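Sqt1 (Chaetomium thermophilum, PDB 4ZOY) probably acts as the dedicated chaperone of a newly made ribosomal protein (Rpl10/uL16 in yeast), captured during its translation, in ribosome biogenesis. Local coordinates at residues A[14-20]-A[472-478]; A[30-36]-A[91-97]; A[46-51]-A[81-86]. One frame throughout, in Å; residues are numbered along the deposited sequence.

Contact 1: A[14-20]-A[472-478]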
loop_
_atom_site.group_PDB
_atom_site.type_symbol
_atom_site.label_atom_id
_atom_site.label_comp_id
_atom_site.label_asym_id
_atom_site.label_seq_id
_atom_site.Cartn_x
_atom_site.Cartn_y
_atom_site.Cartn_z
ATOM N N HIS A 14 8.204 15.257 12.449
ATOM C CA HIS A 14 8.036 14.021 13.211
ATOM C C HIS A 14 9.231 13.794 14.130
ATOM O O HIS A 14 10.369 14.017 13.739
ATOM C CB HIS A 14 7.868 12.817 12.275
ATOM C CG HIS A 14 6.602 12.839 11.478
ATOM N ND1 HIS A 14 5.415 12.326 11.959
ATOM C CD2 HIS A 14 6.337 13.293 10.230
ATOM C CE1 HIS A 14 4.473 12.470 11.044
ATOM N NE2 HIS A 14 5.007 13.050 9.982
ATOM N N LYS A 15 8.979 13.340 15.354
ATOM C CA LYS A 15 10.081 13.138 16.291
ATOM C C LYS A 15 10.734 11.778 16.122
ATOM O O LYS A 15 11.877 11.568 16.526
ATOM C CB LYS A 15 9.606 13.304 17.733
ATOM C CG LYS A 15 9.075 14.693 18.037
ATOM C CD LYS A 15 8.648 14.817 19.488
ATOM C CE LYS A 15 8.163 16.220 19.797
ATOM N NZ LYS A 15 7.719 16.331 21.212
ATOM N N ASP A 16 10.012 10.837 15.521
ATOM C CA ASP A 16 10.581 9.525 15.289
ATOM C C ASP A 16 9.948 8.933 14.029
ATOM O O ASP A 16 9.361 9.667 13.239
ATOM C CB ASP A 16 10.374 8.612 16.510
ATOM C CG ASP A 16 11.494 7.606 16.683
ATOM O OD1 ASP A 16 12.249 7.317 15.728
ATOM O OD2 ASP A 16 11.649 7.078 17.806
ATOM N N SER A 17 10.094 7.621 13.865
ATOM C CA SER A 17 9.695 6.896 12.655
ATOM C C SER A 17 8.406 7.383 12.025
ATOM O O SER A 17 7.375 7.486 12.687
ATOM C CB SER A 17 9.529 5.413 12.969
ATOM O OG SER A 17 10.677 4.884 13.610
ATOM N N VAL A 18 8.475 7.665 10.728
ATOM C CA VAL A 18 7.291 8.029 9.964
ATOM C C VAL A 18 6.834 6.779 9.204
ATOM O O VAL A 18 7.448 6.389 8.207
ATOM C CB VAL A 18 7.557 9.201 8.993
ATOM C CG1 VAL A 18 6.240 9.850 8.607
ATOM C CG2 VAL A 18 8.468 10.260 9.649
ATOM N N PHE A 19 5.772 6.149 9.711
ATOM C CA PHE A 19 5.340 4.835 9.231
ATOM C C PHE A 19 4.379 4.884 8.063
ATOM O O PHE A 19 4.289 3.918 7.303
ATOM C CB PHE A 19 4.651 4.049 10.352
ATOM C CG PHE A 19 5.570 3.620 11.462
ATOM C CD1 PHE A 19 6.657 2.808 11.209
ATOM C CD2 PHE A 19 5.305 3.991 12.767
ATOM C CE1 PHE A 19 7.490 2.394 12.244
ATOM C CE2 PHE A 19 6.129 3.580 13.801
ATOM C CZ PHE A 19 7.220 2.786 13.535
ATOM N N ALA A 20 3.636 5.980 7.946
ATOM C CA ALA A 20 2.492 6.016 7.041
ATOM C C ALA A 20 2.420 7.288 6.233
ATOM O O ALA A 20 2.850 8.366 6.691
ATOM C CB ALA A 20 1.204 5.837 7.839
ATOM N N VAL A 472 8.471 8.658 3.365
ATOM C CA VAL A 472 8.483 8.664 4.825
ATOM C C VAL A 472 9.578 7.712 5.289
ATOM O O VAL A 472 9.743 6.599 4.766
ATOM C CB VAL A 472 7.104 8.283 5.434
ATOM C CG1 VAL A 472 6.076 9.361 5.136
ATOM C CG2 VAL A 472 6.616 6.909 4.939
ATOM N N GLY A 473 10.380 8.174 6.248
ATOM C CA GLY A 473 11.530 7.397 6.681
ATOM C C GLY A 473 11.558 6.987 8.147
ATOM O O GLY A 473 10.960 7.628 9.020
ATOM N N ASP A 474 12.306 5.926 8.423
ATOM C CA ASP A 474 12.491 5.488 9.800
ATOM C C ASP A 474 13.416 6.451 10.532
ATOM O O ASP A 474 13.495 6.404 11.764
ATOM C CB ASP A 474 13.061 4.074 9.852
ATOM C CG ASP A 474 12.797 3.392 11.177
ATOM O OD1 ASP A 474 11.664 3.491 11.682
ATOM O OD2 ASP A 474 13.727 2.745 11.706
ATOM N N ASP A 475 14.097 7.303 9.762
ATOM C CA ASP A 475 14.952 8.366 10.305
ATOM C C ASP A 475 14.171 9.638 10.650
ATOM O O ASP A 475 14.771 10.694 10.854
ATOM C CB ASP A 475 16.088 8.686 9.315
ATOM C CG ASP A 475 15.606 8.947 7.889
ATOM O OD1 ASP A 475 14.396 8.816 7.601
ATOM O OD2 ASP A 475 16.463 9.286 7.046
ATOM N N ALA A 476 12.839 9.538 10.687
ATOM C CA ALA A 476 11.938 10.602 11.154
ATOM C C ALA A 476 11.875 11.790 10.214
ATOM O O ALA A 476 11.514 12.898 10.626
ATOM C CB ALA A 476 12.334 11.080 12.580
ATOM N N VAL A 477 12.200 11.558 8.945
ATOM C CA VAL A 477 12.167 12.626 7.955
ATOM C C VAL A 477 11.234 12.244 6.809
ATOM O O VAL A 477 11.054 11.061 6.505
ATOM C CB VAL A 477 13.573 12.931 7.400
ATOM C CG1 VAL A 477 13.591 14.281 6.688
ATOM C CG2 VAL A 477 14.608 12.924 8.523
ATOM N N VAL A 478 10.641 13.277 6.223
ATOM C CA VAL A 478 9.801 13.211 5.026
ATOM C C VAL A 478 10.522 13.980 3.932
ATOM O O VAL A 478 10.887 15.141 4.143
ATOM C CB VAL A 478 8.423 13.828 5.283
ATOM C CG1 VAL A 478 7.577 13.864 4.011
ATOM C CG2 VAL A 478 7.690 13.083 6.416
HETATM O O HOH W 1 9.352 14.423 9.799
HETATM O O HOH W 2 14.571 7.462 14.072
#
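V472, the next-to-last residue of its strand, turns its side chain onto V18: CG1 of V472 lies 3.5 Å from CG1 of V18. Its CB sits 3.4 Å from the carbonyl O of V18, an oxygen left without a polar partner. G473 supplies the one backbone hydrogen bond between the segments, V18 N to G473 O, 3.0 Å and nearly straight. The same oxygen receives A476 N at 3.2 Å, closing a type I turn from G473 to A476. D474, in this turn, swings its carboxylate back, so that S17 OG donates to D474 OD1 at 2.6 Å. Its carbonyl O is joined by a water to D16 OD1. D475 takes no part in the contact; its carboxylate is hydrogen-bonded to H448 and R449 in the loop leading into the last blade. A476 has positive phi and psi (70/23°), and with G473 N bonding V477 O at 3.0 Å the hairpin is a type I turn plus G1 bulge. Here A476 presses on the loop opposite, its CB 3.4 Å from D16 O, while a second water joins A476 O to H14 N. V478 finishes the apolar patch, its CG2 4.2 Å from V18 CG1 and 4.1 Å from CD2 of H14, whose NE2 is hydrogen-bonded to T33. The arrangement is blade-to-blade packing at the closure of a WD40 beta-propeller. Strand 18-23 is the innermost strand of the first blade, paired with 30-36; strand 468-473 lies in the last blade between 457-461 and 478-482, and that blade is completed by the N-terminal strand 9-11.

Contact 2: A[30-36]-A[91-97]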
loop_
_atom_site.group_PDB
_atom_site.type_symbol
_atom_site.label_atom_id
_atom_site.label_comp_id
_atom_site.label_asym_id
_atom_site.label_seq_id
_atom_site.Cartn_x
_atom_site.Cartn_y
_atom_site.Cartn_z
ATOM N N ILE A 30 -1.457 17.522 -1.747
ATOM C CA ILE A 30 -1.930 17.355 -0.386
ATOM C C ILE A 30 -1.582 15.956 0.092
ATOM O O ILE A 30 -2.104 14.964 -0.416
ATOM C CB ILE A 30 -3.442 17.602 -0.276
ATOM C CG1 ILE A 30 -3.770 19.021 -0.749
ATOM C CG2 ILE A 30 -3.924 17.373 1.152
ATOM C CD1 ILE A 30 -5.229 19.379 -0.631
ATOM N N VAL A 31 -0.674 15.892 1.059
ATOM C CA VAL A 31 -0.128 14.637 1.550
ATOM C C VAL A 31 -0.153 14.615 3.073
ATOM O O VAL A 31 0.203 15.603 3.712
ATOM C CB VAL A 31 1.311 14.434 1.046
ATOM C CG1 VAL A 31 1.929 13.205 1.655
ATOM C CG2 VAL A 31 1.337 14.350 -0.475
ATOM N N ALA A 32 -0.588 13.495 3.644
ATOM C CA ALA A 32 -0.581 13.288 5.085
ATOM C C ALA A 32 0.494 12.282 5.476
ATOM O O ALA A 32 0.690 11.277 4.795
ATOM C CB ALA A 32 -1.947 12.814 5.564
ATOM N N THR A 33 1.187 12.550 6.582
ATOM C CA THR A 33 2.230 11.657 7.066
ATOM C C THR A 33 1.983 11.346 8.532
ATOM O O THR A 33 1.414 12.150 9.249
ATOM C CB THR A 33 3.643 12.263 6.866
ATOM O OG1 THR A 33 3.731 13.517 7.553
ATOM C CG2 THR A 33 3.908 12.493 5.388
ATOM N N GLY A 34 2.397 10.170 8.977
ATOM C CA GLY A 34 2.054 9.740 10.318
ATOM C C GLY A 34 3.063 8.764 10.884
ATOM O O GLY A 34 3.612 7.915 10.179
ATOM N N GLY A 35 3.315 8.865 12.185
ATOM C CA GLY A 35 4.209 7.904 12.791
ATOM C C GLY A 35 4.306 7.972 14.297
ATOM O O GLY A 35 3.323 8.275 15.000
ATOM N N SER A 36 5.514 7.682 14.767
ATOM C CA SER A 36 5.822 7.555 16.188
ATOM C C SER A 36 6.564 8.785 16.679
ATOM O O SER A 36 7.391 9.340 15.961
ATOM C CB SER A 36 6.654 6.299 16.420
ATOM O OG SER A 36 7.210 6.293 17.736
ATOM N N SER A 91 1.765 4.932 18.036
ATOM C CA SER A 91 2.162 5.321 16.676
ATOM C C SER A 91 1.039 5.308 15.656
ATOM O O SER A 91 0.229 4.391 15.640
ATOM C CB SER A 91 3.265 4.397 16.174
ATOM O OG SER A 91 4.333 4.348 17.106
ATOM N N ILE A 92 0.998 6.320 14.800
ATOM C CA ILE A 92 0.134 6.229 13.618
ATOM C C ILE A 92 0.782 5.264 12.634
ATOM O O ILE A 92 1.942 5.427 12.273
ATOM C CB ILE A 92 -0.104 7.581 12.947
ATOM C CG1 ILE A 92 -0.849 8.522 13.906
ATOM C CG2 ILE A 92 -0.897 7.379 11.645
ATOM C CD1 ILE A 92 -1.183 9.890 13.333
ATOM N N ASN A 93 0.020 4.261 12.204
ATOM C CA ASN A 93 0.545 3.174 11.392
ATOM C C ASN A 93 -0.086 3.118 10.000
ATOM O O ASN A 93 0.421 2.435 9.101
ATOM C CB ASN A 93 0.308 1.844 12.117
ATOM C CG ASN A 93 1.180 0.732 11.587
ATOM O OD1 ASN A 93 2.369 0.922 11.338
ATOM N ND2 ASN A 93 0.592 -0.442 11.413
ATOM N N ALA A 94 -1.192 3.837 9.838
ATOM C CA ALA A 94 -1.953 3.820 8.599
ATOM C C ALA A 94 -2.628 5.166 8.387
ATOM O O ALA A 94 -3.092 5.783 9.352
ATOM C CB ALA A 94 -2.988 2.701 8.633
ATOM N N LEU A 95 -2.654 5.613 7.133
ATOM C CA LEU A 95 -3.354 6.827 6.709
ATOM C C LEU A 95 -4.010 6.602 5.379
ATOM O O LEU A 95 -3.432 5.951 4.504
ATOM C CB LEU A 95 -2.401 8.008 6.563
ATOM C CG LEU A 95 -1.870 8.607 7.855
ATOM C CD1 LEU A 95 -0.625 9.421 7.516
ATOM C CD2 LEU A 95 -2.931 9.481 8.507
ATOM N N THR A 96 -5.197 7.165 5.194
ATOM C CA THR A 96 -5.755 7.193 3.860
ATOM C C THR A 96 -6.705 8.371 3.662
ATOM O O THR A 96 -7.411 8.785 4.583
ATOM C CB THR A 96 -6.474 5.869 3.532
ATOM O OG1 THR A 96 -6.754 5.806 2.124
ATOM C CG2 THR A 96 -7.743 5.756 4.308
ATOM N N PHE A 97 -6.655 8.943 2.467
ATOM C CA PHE A 97 -7.730 9.788 1.975
ATOM C C PHE A 97 -8.736 8.866 1.317
ATOM O O PHE A 97 -8.347 7.921 0.631
ATOM C CB PHE A 97 -7.231 10.829 0.968
ATOM C CG PHE A 97 -6.440 11.948 1.587
ATOM C CD1 PHE A 97 -7.080 13.063 2.102
ATOM C CD2 PHE A 97 -5.056 11.897 1.631
ATOM C CE1 PHE A 97 -6.351 14.104 2.670
ATOM C CE2 PHE A 97 -4.319 12.937 2.200
ATOM C CZ PHE A 97 -4.971 14.036 2.714
HETATM O O HOH W 3 4.819 5.881 19.433
#
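Only one conventional hydrogen bond joins these antiparallel segments directly, and it lies at one end: I92 N donates to G35 O at 3.0 Å. Two CA-H...O contacts flank it, from S91 CA to G35 O (3.6 Å) and from G35 CA to I92 O (3.4 Å); I92 O has no conventional partner. Next to them a water links S36 OG to S91 OG, at 3.0 and 2.8 Å, and S91 OG rests 3.1 Å from S36 CB. S36 OG also meets the backbone N of G38.

Past this end the strands part, because they belong to different sheets. Strand 30-36 is second in the first blade of the WD40 propeller, and 92-97 is the innermost strand of the next, so this is the seam between adjacent blades. A classic bulge at N93 and A94, both facing G108, lies just past I92 in the second strand.

The rest of the seam is apolar. I92, L95 and F97 all aim their CA-to-CB bonds at strand 30-36. L95 lays CD1 over bare backbone, 3.4 Å from T33 C and 3.4 Å from G34 N. A CB on G34 would come within 2.7 Å of I92 CG2, so the absent side chain is what lets the two strands close up here. Further along, A32 CB lies 4.1 Å from L95 CD1 and 4.1 Å from F97 CE2. The F97 ring turns its edge to A32 N, and its CZ reaches I30 CG2 at 3.8 Å, while L105 of strand 104-109 packs against both A32 and F97.

Contact 3: A[46-51]-A[81-86]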
loop_
_atom_site.group_PDB
_atom_site.type_symbol
_atom_site.label_atom_id
_atom_site.label_comp_id
_atom_site.label_asym_id
_atom_site.label_seq_id
_atom_site.Cartn_x
_atom_site.Cartn_y
_atom_site.Cartn_z
ATOM N N LYS A 46 1.723 10.797 16.033
ATOM C CA LYS A 46 1.536 12.133 15.513
ATOM C C LYS A 46 1.434 12.073 14.003
ATOM O O LYS A 46 2.159 11.313 13.346
ATOM C CB LYS A 46 2.694 13.047 15.919
ATOM C CG LYS A 46 2.575 14.484 15.447
ATOM C CD LYS A 46 1.616 15.267 16.321
ATOM C CE LYS A 46 1.710 16.756 16.047
ATOM N NZ LYS A 46 0.862 17.547 16.989
ATOM N N GLY A 47 0.551 12.896 13.458
ATOM C CA GLY A 47 0.434 13.017 12.025
ATOM C C GLY A 47 0.433 14.468 11.600
ATOM O O GLY A 47 0.181 15.372 12.406
ATOM N N TYR A 48 0.707 14.690 10.325
ATOM C CA TYR A 48 0.692 16.018 9.745
ATOM C C TYR A 48 0.078 15.983 8.360
ATOM O O TYR A 48 0.140 14.958 7.672
ATOM C CB TYR A 48 2.107 16.593 9.660
ATOM C CG TYR A 48 2.748 16.879 10.993
ATOM C CD1 TYR A 48 2.477 18.066 11.668
ATOM C CD2 TYR A 48 3.627 15.975 11.570
ATOM C CE1 TYR A 48 3.068 18.338 12.894
ATOM C CE2 TYR A 48 4.228 16.237 12.798
ATOM C CZ TYR A 48 3.939 17.422 13.448
ATOM O OH TYR A 48 4.529 17.693 14.664
ATOM N N VAL A 49 -0.517 17.093 7.944
ATOM C CA VAL A 49 -0.878 17.253 6.549
ATOM C C VAL A 49 0.020 18.317 5.949
ATOM O O VAL A 49 0.210 19.386 6.536
ATOM C CB VAL A 49 -2.353 17.636 6.357
ATOM C CG1 VAL A 49 -2.670 17.737 4.868
ATOM C CG2 VAL A 49 -3.251 16.612 7.037
ATOM N N LEU A 50 0.579 18.015 4.785
ATOM C CA LEU A 50 1.511 18.905 4.114
ATOM C C LEU A 50 0.955 19.351 2.779
ATOM O O LEU A 50 0.149 18.643 2.173
ATOM C CB LEU A 50 2.854 18.214 3.899
ATOM C CG LEU A 50 3.475 17.533 5.114
ATOM C CD1 LEU A 50 4.666 16.697 4.714
ATOM C CD2 LEU A 50 3.897 18.571 6.147
ATOM N N ASP A 51 1.387 20.530 2.335
ATOM C CA ASP A 51 1.114 21.026 0.993
ATOM C C ASP A 51 2.436 21.126 0.243
ATOM O O ASP A 51 3.215 22.059 0.452
ATOM C CB ASP A 51 0.412 22.388 1.043
ATOM C CG ASP A 51 -0.059 22.856 -0.322
ATOM O OD1 ASP A 51 0.438 22.340 -1.344
ATOM O OD2 ASP A 51 -0.928 23.750 -0.372
ATOM N N PRO A 81 3.530 22.349 8.011
ATOM C CA PRO A 81 2.250 21.631 7.944
ATOM C C PRO A 81 1.047 22.556 7.885
ATOM O O PRO A 81 1.071 23.663 8.430
ATOM C CB PRO A 81 2.226 20.819 9.241
ATOM C CG PRO A 81 3.636 20.760 9.699
ATOM C CD PRO A 81 4.271 22.040 9.242
ATOM N N ILE A 82 -0.009 22.101 7.222
ATOM C CA ILE A 82 -1.256 22.853 7.204
ATOM C C ILE A 82 -2.274 22.272 8.180
ATOM O O ILE A 82 -3.330 22.860 8.410
ATOM C CB ILE A 82 -1.861 22.904 5.793
ATOM C CG1 ILE A 82 -2.319 21.514 5.352
ATOM C CG2 ILE A 82 -0.859 23.494 4.800
ATOM C CD1 ILE A 82 -2.886 21.497 3.965
ATOM N N PHE A 83 -1.951 21.122 8.763
ATOM C CA PHE A 83 -2.819 20.495 9.756
ATOM C C PHE A 83 -2.023 19.518 10.598
ATOM O O PHE A 83 -1.044 18.940 10.126
ATOM C CB PHE A 83 -3.998 19.774 9.089
ATOM C CG PHE A 83 -5.051 19.307 10.058
ATOM C CD1 PHE A 83 -5.840 20.225 10.739
ATOM C CD2 PHE A 83 -5.263 17.952 10.281
ATOM C CE1 PHE A 83 -6.815 19.803 11.627
ATOM C CE2 PHE A 83 -6.238 17.521 11.166
ATOM C CZ PHE A 83 -7.016 18.451 11.844
ATOM N N GLU A 84 -2.443 19.342 11.847
ATOM C CA GLU A 84 -1.808 18.392 12.749
ATOM C C GLU A 84 -2.811 17.343 13.189
ATOM O O GLU A 84 -3.947 17.665 13.548
ATOM C CB GLU A 84 -1.217 19.103 13.971
ATOM C CG GLU A 84 -0.070 20.036 13.633
ATOM C CD GLU A 84 0.653 20.549 14.865
ATOM O OE1 GLU A 84 0.618 19.868 15.910
ATOM O OE2 GLU A 84 1.275 21.626 14.771
ATOM N N ILE A 85 -2.392 16.084 13.155
ATOM C CA ILE A 85 -3.248 14.991 13.574
ATOM C C ILE A 85 -2.876 14.542 14.977
ATOM O O ILE A 85 -1.853 13.890 15.183
ATOM C CB ILE A 85 -3.150 13.792 12.606
ATOM C CG1 ILE A 85 -3.497 14.227 11.181
ATOM C CG2 ILE A 85 -4.059 12.659 13.078
ATOM C CD1 ILE A 85 -3.157 13.169 10.132
ATOM N N ASP A 86 -3.717 14.908 15.945
ATOM C CA ASP A 86 -3.503 14.552 17.342
ATOM C C ASP A 86 -4.559 13.571 17.830
ATOM O O ASP A 86 -5.614 13.432 17.217
ATOM C CB ASP A 86 -3.526 15.805 18.222
ATOM C CG ASP A 86 -2.397 16.768 17.901
ATOM O OD1 ASP A 86 -1.243 16.314 17.788
ATOM O OD2 ASP A 86 -2.667 17.979 17.763
#
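This is true antiparallel sheet pairing at the outer edge of the first propeller blade, where strand 83-85 joins strand 45-51 as the last of four. G47 and I85 form a hydrogen-bonded pair, with G47 N to I85 O at 3.1 Å and I85 N to G47 O at 2.8 Å. Y48 and E84 follow as a non-hydrogen-bonded pair. V49 then takes F83 O on its N (2.9 Å) and gives its O to I82 N (2.8 Å); I82 and F83 together face V49 in a classic beta bulge. On one face the Y48 ring lies against P81 CG (3.5 Å from CD1) and E84 CG (3.6 Å from CE1), and meets F11 and H14 edge-to-face. On the other, V49 CB touches F83 CB at 3.8 Å, and V49 and I85 reach L105 of the next blade. At the K46 end, K46 NZ forms salt bridges with two acids, 2.6 Å from E84 OE1 and 2.6 Å from D86 OD1. The chain leaves 45-51 through a long, partly disordered loop and returns as the outermost strand before entering the next blade's innermost strand, the strand order of a WD40 beta-propeller blade.

How the contacts relate
All three contacts involve the first blade. Contact 3 lies within its sheet, whereas contacts 1 and 2 join it to the last and the second blade. Chemistry follows place: contact 2, wholly buried, its centre about 12 Å from the chain centre, is chiefly apolar; contact 1, its centre about 17 Å out, mixes valines with waters and a serine-aspartate bond; contact 3, its centre about 20 Å out, combines regular strand pairing with exposed salt bridges. The blade's own backbone bonds tie them together, S36 N to S17 O between contacts 1 and 2, and L50 N to V31 O between contacts 2 and 3. H14 spans the set, bonding T33 and stacking edge-to-face on Y48.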